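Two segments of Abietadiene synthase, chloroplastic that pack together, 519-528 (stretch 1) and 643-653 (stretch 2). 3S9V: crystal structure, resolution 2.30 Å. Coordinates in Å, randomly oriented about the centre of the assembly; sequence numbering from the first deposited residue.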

# COMPACT_ATOMS: atom_id res chain seq x y z
N GLU A 519 23.19 -1.51 6.07
CA GLU A 519 23.76 -2.75 6.58
C GLU A 519 24.03 -3.80 5.52
O GLU A 519 24.85 -4.70 5.72
CB GLU A 519 22.83 -3.37 7.63
CG GLU A 519 22.33 -2.39 8.68
CD GLU A 519 20.88 -1.98 8.45
OE1 GLU A 519 19.98 -2.82 8.68
OE2 GLU A 519 20.66 -0.81 8.05
N PHE A 520 23.34 -3.71 4.39
CA PHE A 520 23.48 -4.69 3.32
C PHE A 520 24.33 -4.18 2.15
O PHE A 520 24.10 -4.55 0.99
CB PHE A 520 22.09 -5.10 2.81
CG PHE A 520 21.19 -5.66 3.88
CD1 PHE A 520 21.53 -6.82 4.58
CD2 PHE A 520 19.98 -5.03 4.19
CE1 PHE A 520 20.68 -7.34 5.57
CE2 PHE A 520 19.12 -5.55 5.18
CZ PHE A 520 19.47 -6.70 5.87
N SER A 521 25.33 -3.35 2.44
CA SER A 521 26.19 -2.82 1.39
C SER A 521 26.99 -3.93 0.70
O SER A 521 27.13 -3.93 -0.53
CB SER A 521 27.14 -1.78 1.99
OG SER A 521 27.79 -2.28 3.14
N LYS A 522 27.49 -4.87 1.49
CA LYS A 522 28.28 -5.98 0.96
C LYS A 522 27.44 -6.90 0.09
O LYS A 522 27.89 -7.36 -0.96
CB LYS A 522 28.91 -6.78 2.10
CG LYS A 522 30.07 -7.65 1.65
CD LYS A 522 31.17 -6.77 1.09
CE LYS A 522 32.30 -7.57 0.49
NZ LYS A 522 33.34 -6.69 -0.12
N CYS A 523 26.21 -7.17 0.52
CA CYS A 523 25.31 -8.02 -0.24
C CYS A 523 25.00 -7.34 -1.57
O CYS A 523 24.91 -8.00 -2.60
CB CYS A 523 24.01 -8.27 0.54
SG CYS A 523 22.84 -9.43 -0.25
N ARG A 524 24.85 -6.02 -1.55
CA ARG A 524 24.57 -5.27 -2.77
C ARG A 524 25.74 -5.38 -3.76
O ARG A 524 25.54 -5.54 -4.98
CB ARG A 524 24.34 -3.79 -2.46
CG ARG A 524 22.98 -3.48 -1.86
CD ARG A 524 22.70 -1.99 -1.97
NE ARG A 524 23.45 -1.21 -0.98
CZ ARG A 524 23.17 -1.17 0.32
NH1 ARG A 524 22.14 -1.87 0.80
NH2 ARG A 524 23.90 -0.43 1.14
N GLU A 525 26.96 -5.29 -3.22
CA GLU A 525 28.16 -5.35 -4.04
C GLU A 525 28.27 -6.70 -4.72
O GLU A 525 28.40 -6.79 -5.95
CB GLU A 525 29.40 -5.12 -3.16
CG GLU A 525 30.73 -5.13 -3.91
CD GLU A 525 31.91 -5.44 -2.99
OE1 GLU A 525 32.03 -4.78 -1.94
OE2 GLU A 525 32.72 -6.33 -3.33
N VAL A 526 28.20 -7.76 -3.93
CA VAL A 526 28.29 -9.11 -4.45
C VAL A 526 27.14 -9.46 -5.39
O VAL A 526 27.31 -10.22 -6.33
CB VAL A 526 28.35 -10.15 -3.31
CG1 VAL A 526 28.47 -11.55 -3.89
CG2 VAL A 526 29.55 -9.85 -2.40
N TYR A 527 25.98 -8.88 -5.14
CA TYR A 527 24.80 -9.11 -5.97
C TYR A 527 25.09 -8.51 -7.34
O TYR A 527 24.86 -9.13 -8.38
CB TYR A 527 23.58 -8.44 -5.33
CG TYR A 527 22.25 -8.75 -5.98
CD1 TYR A 527 21.98 -8.34 -7.28
CD2 TYR A 527 21.27 -9.45 -5.29
CE1 TYR A 527 20.75 -8.62 -7.88
CE2 TYR A 527 20.05 -9.73 -5.87
CZ TYR A 527 19.79 -9.31 -7.16
OH TYR A 527 18.57 -9.59 -7.74
N THR A 528 25.61 -7.29 -7.33
CA THR A 528 25.93 -6.57 -8.55
C THR A 528 27.01 -7.26 -9.38
O THR A 528 26.87 -7.40 -10.60
CB THR A 528 26.38 -5.15 -8.21
OG1 THR A 528 25.32 -4.47 -7.52
CG2 THR A 528 26.75 -4.39 -9.49
N THR A 643 21.48 -18.14 -9.36
CA THR A 643 22.92 -17.95 -9.10
C THR A 643 23.20 -16.67 -8.31
O THR A 643 23.95 -16.69 -7.32
CB THR A 643 23.69 -17.92 -10.44
OG1 THR A 643 23.64 -19.22 -11.03
CG2 THR A 643 25.16 -17.51 -10.24
N VAL A 644 22.57 -15.58 -8.74
CA VAL A 644 22.73 -14.29 -8.08
C VAL A 644 22.30 -14.41 -6.61
O VAL A 644 23.00 -13.94 -5.71
CB VAL A 644 21.87 -13.24 -8.78
CG1 VAL A 644 22.07 -11.88 -8.12
CG2 VAL A 644 22.22 -13.20 -10.27
N VAL A 645 21.16 -15.04 -6.38
CA VAL A 645 20.65 -15.22 -5.03
C VAL A 645 21.54 -16.10 -4.15
O VAL A 645 21.90 -15.71 -3.04
CB VAL A 645 19.24 -15.84 -5.05
CG1 VAL A 645 18.83 -16.26 -3.64
CG2 VAL A 645 18.25 -14.83 -5.61
N LEU A 646 21.90 -17.27 -4.65
CA LEU A 646 22.71 -18.20 -3.87
C LEU A 646 24.08 -17.65 -3.45
O LEU A 646 24.59 -17.99 -2.38
CB LEU A 646 22.84 -19.51 -4.63
CG LEU A 646 21.49 -20.23 -4.79
CD1 LEU A 646 21.65 -21.49 -5.62
CD2 LEU A 646 20.92 -20.57 -3.42
N ILE A 647 24.67 -16.81 -4.28
CA ILE A 647 25.96 -16.25 -3.91
C ILE A 647 25.77 -15.04 -2.98
O ILE A 647 26.50 -14.88 -2.01
CB ILE A 647 26.78 -15.90 -5.16
CG1 ILE A 647 27.01 -17.18 -5.97
CG2 ILE A 647 28.11 -15.27 -4.75
CD1 ILE A 647 27.93 -17.04 -7.14
N SER A 648 24.76 -14.21 -3.26
CA SER A 648 24.48 -13.05 -2.42
C SER A 648 24.06 -13.46 -0.99
O SER A 648 24.36 -12.75 -0.02
CB SER A 648 23.36 -12.20 -3.03
OG SER A 648 23.73 -11.66 -4.28
N ALA A 649 23.36 -14.59 -0.87
CA ALA A 649 22.88 -15.10 0.41
C ALA A 649 23.98 -15.40 1.43
O ALA A 649 23.69 -15.69 2.59
CB ALA A 649 22.04 -16.36 0.18
N LEU A 650 25.23 -15.35 1.00
CA LEU A 650 26.36 -15.59 1.90
C LEU A 650 26.76 -14.30 2.59
O LEU A 650 27.54 -14.31 3.54
CB LEU A 650 27.57 -16.10 1.11
CG LEU A 650 27.70 -17.56 0.68
CD1 LEU A 650 26.37 -18.12 0.26
CD2 LEU A 650 28.71 -17.63 -0.45
N PHE A 651 26.23 -13.17 2.12
CA PHE A 651 26.61 -11.88 2.68
C PHE A 651 25.52 -11.03 3.31
O PHE A 651 25.55 -9.80 3.21
CB PHE A 651 27.35 -11.08 1.60
CG PHE A 651 28.52 -11.80 1.00
CD1 PHE A 651 28.32 -12.80 0.05
CD2 PHE A 651 29.82 -11.52 1.42
CE1 PHE A 651 29.41 -13.50 -0.48
CE2 PHE A 651 30.91 -12.21 0.91
CZ PHE A 651 30.70 -13.21 -0.05
N THR A 652 24.58 -11.67 3.99
CA THR A 652 23.47 -10.96 4.64
C THR A 652 23.84 -10.38 6.01
O THR A 652 23.24 -9.40 6.46
CB THR A 652 22.27 -11.89 4.83
OG1 THR A 652 22.67 -13.00 5.64
CG2 THR A 652 21.77 -12.39 3.48
N GLY A 653 24.83 -10.98 6.66
CA GLY A 653 25.24 -10.50 7.97
C GLY A 653 25.07 -11.58 9.01
O GLY A 653 25.47 -11.42 10.16
O HOH W 1 25.81 -7.16 3.26

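No direct hydrogen bond joins these two segments; they are held by close packing of mostly apolar side chains, by a single bridging water, and by small residues that let the backbones draw near. Helix 521-528 runs at 144° to helix 643-648, closer to antiparallel than parallel, with the axes 8.9 Å apart at closest approach. As stretch 1 is followed forward, its partners therefore run backward through stretch 2, from Thr652 to Val644.

Phe520 occupies the N-cap position, and its carbonyl O accepts the first helical hydrogen bond, from Arg524 N at 3.0 Å. Its CA-to-CB bond points sideways, but the end of the ring comes nearer to stretch 2, where Phe520 CE1 lies 3.4 Å from Thr652 O. The carbonyl meets the ring at its edge, near the ring plane, so it faces the slightly positive ring hydrogens rather than the electron-rich face. Ser521, whose CB points away, takes no part in the contact.

Lys522 serves two environments. Its CB points toward stretch 2, and Lys522 CG packs 3.9 Å from Phe651 CD2, while the long chain carries the ammonium group away to a salt bridge with Glu525, Lys522 NZ to Glu525 OE1 2.9 Å, one helical turn on. A lysine suits this border because its methylenes can cover an aromatic ring while its charge is paired elsewhere.

At Cys523 the backbones approach most closely, with Cys523 CA 5.0 Å from Phe651 CA. The compact side chain fits the narrow gap: Cys523 CB lies 3.4 Å from Phe651 O, and Cys523 SG 3.7 Å from Ser648 O. Water 1 completes the link, accepting from Cys523 N at 2.8 Å and donating to Phe651 O at 2.7 Å. It thus satisfies an amide in the first turn of the helix, which has no helical carbonyl partner, together with the carbonyl of Phe651.

Arg524 points away from the interface, but Val526, one turn after Lys522, points directly into it. Val526 CG2 sits over one face of the Phe651 ring, 3.9 Å from the centroid and only 6° off the ring normal, a CH-pi contact. Val526 CG1 meets Ile647 CG2 at 3.8 Å. The branched side chain thereby fills the space between an aromatic and an aliphatic neighbour. Phe651, placed at the end of a type I turn beginning at Ser648, points toward stretch 1 and has the largest area covered by the opposing stretch.

Tyr527 reverses the aromatic-aliphatic arrangement: here stretch 1 supplies the ring and Val644 the methyl. Val644 CG1 lies 3.4 Å from the centroid of the Tyr527 ring, 7° off the normal. Alongside, Ser648 OG comes within 3.2 Å of Tyr527 CA, a close approach allowed by its small side chain. That buried hydroxyl is satisfied within its own helix: Ser648 OG donates to Val644 O at 2.8 Å. Tyr527 OH is hydrogen-bonded elsewhere in the structure. Thr528 points away, Thr528 OG1 donating to Arg524 O at 2.8 Å.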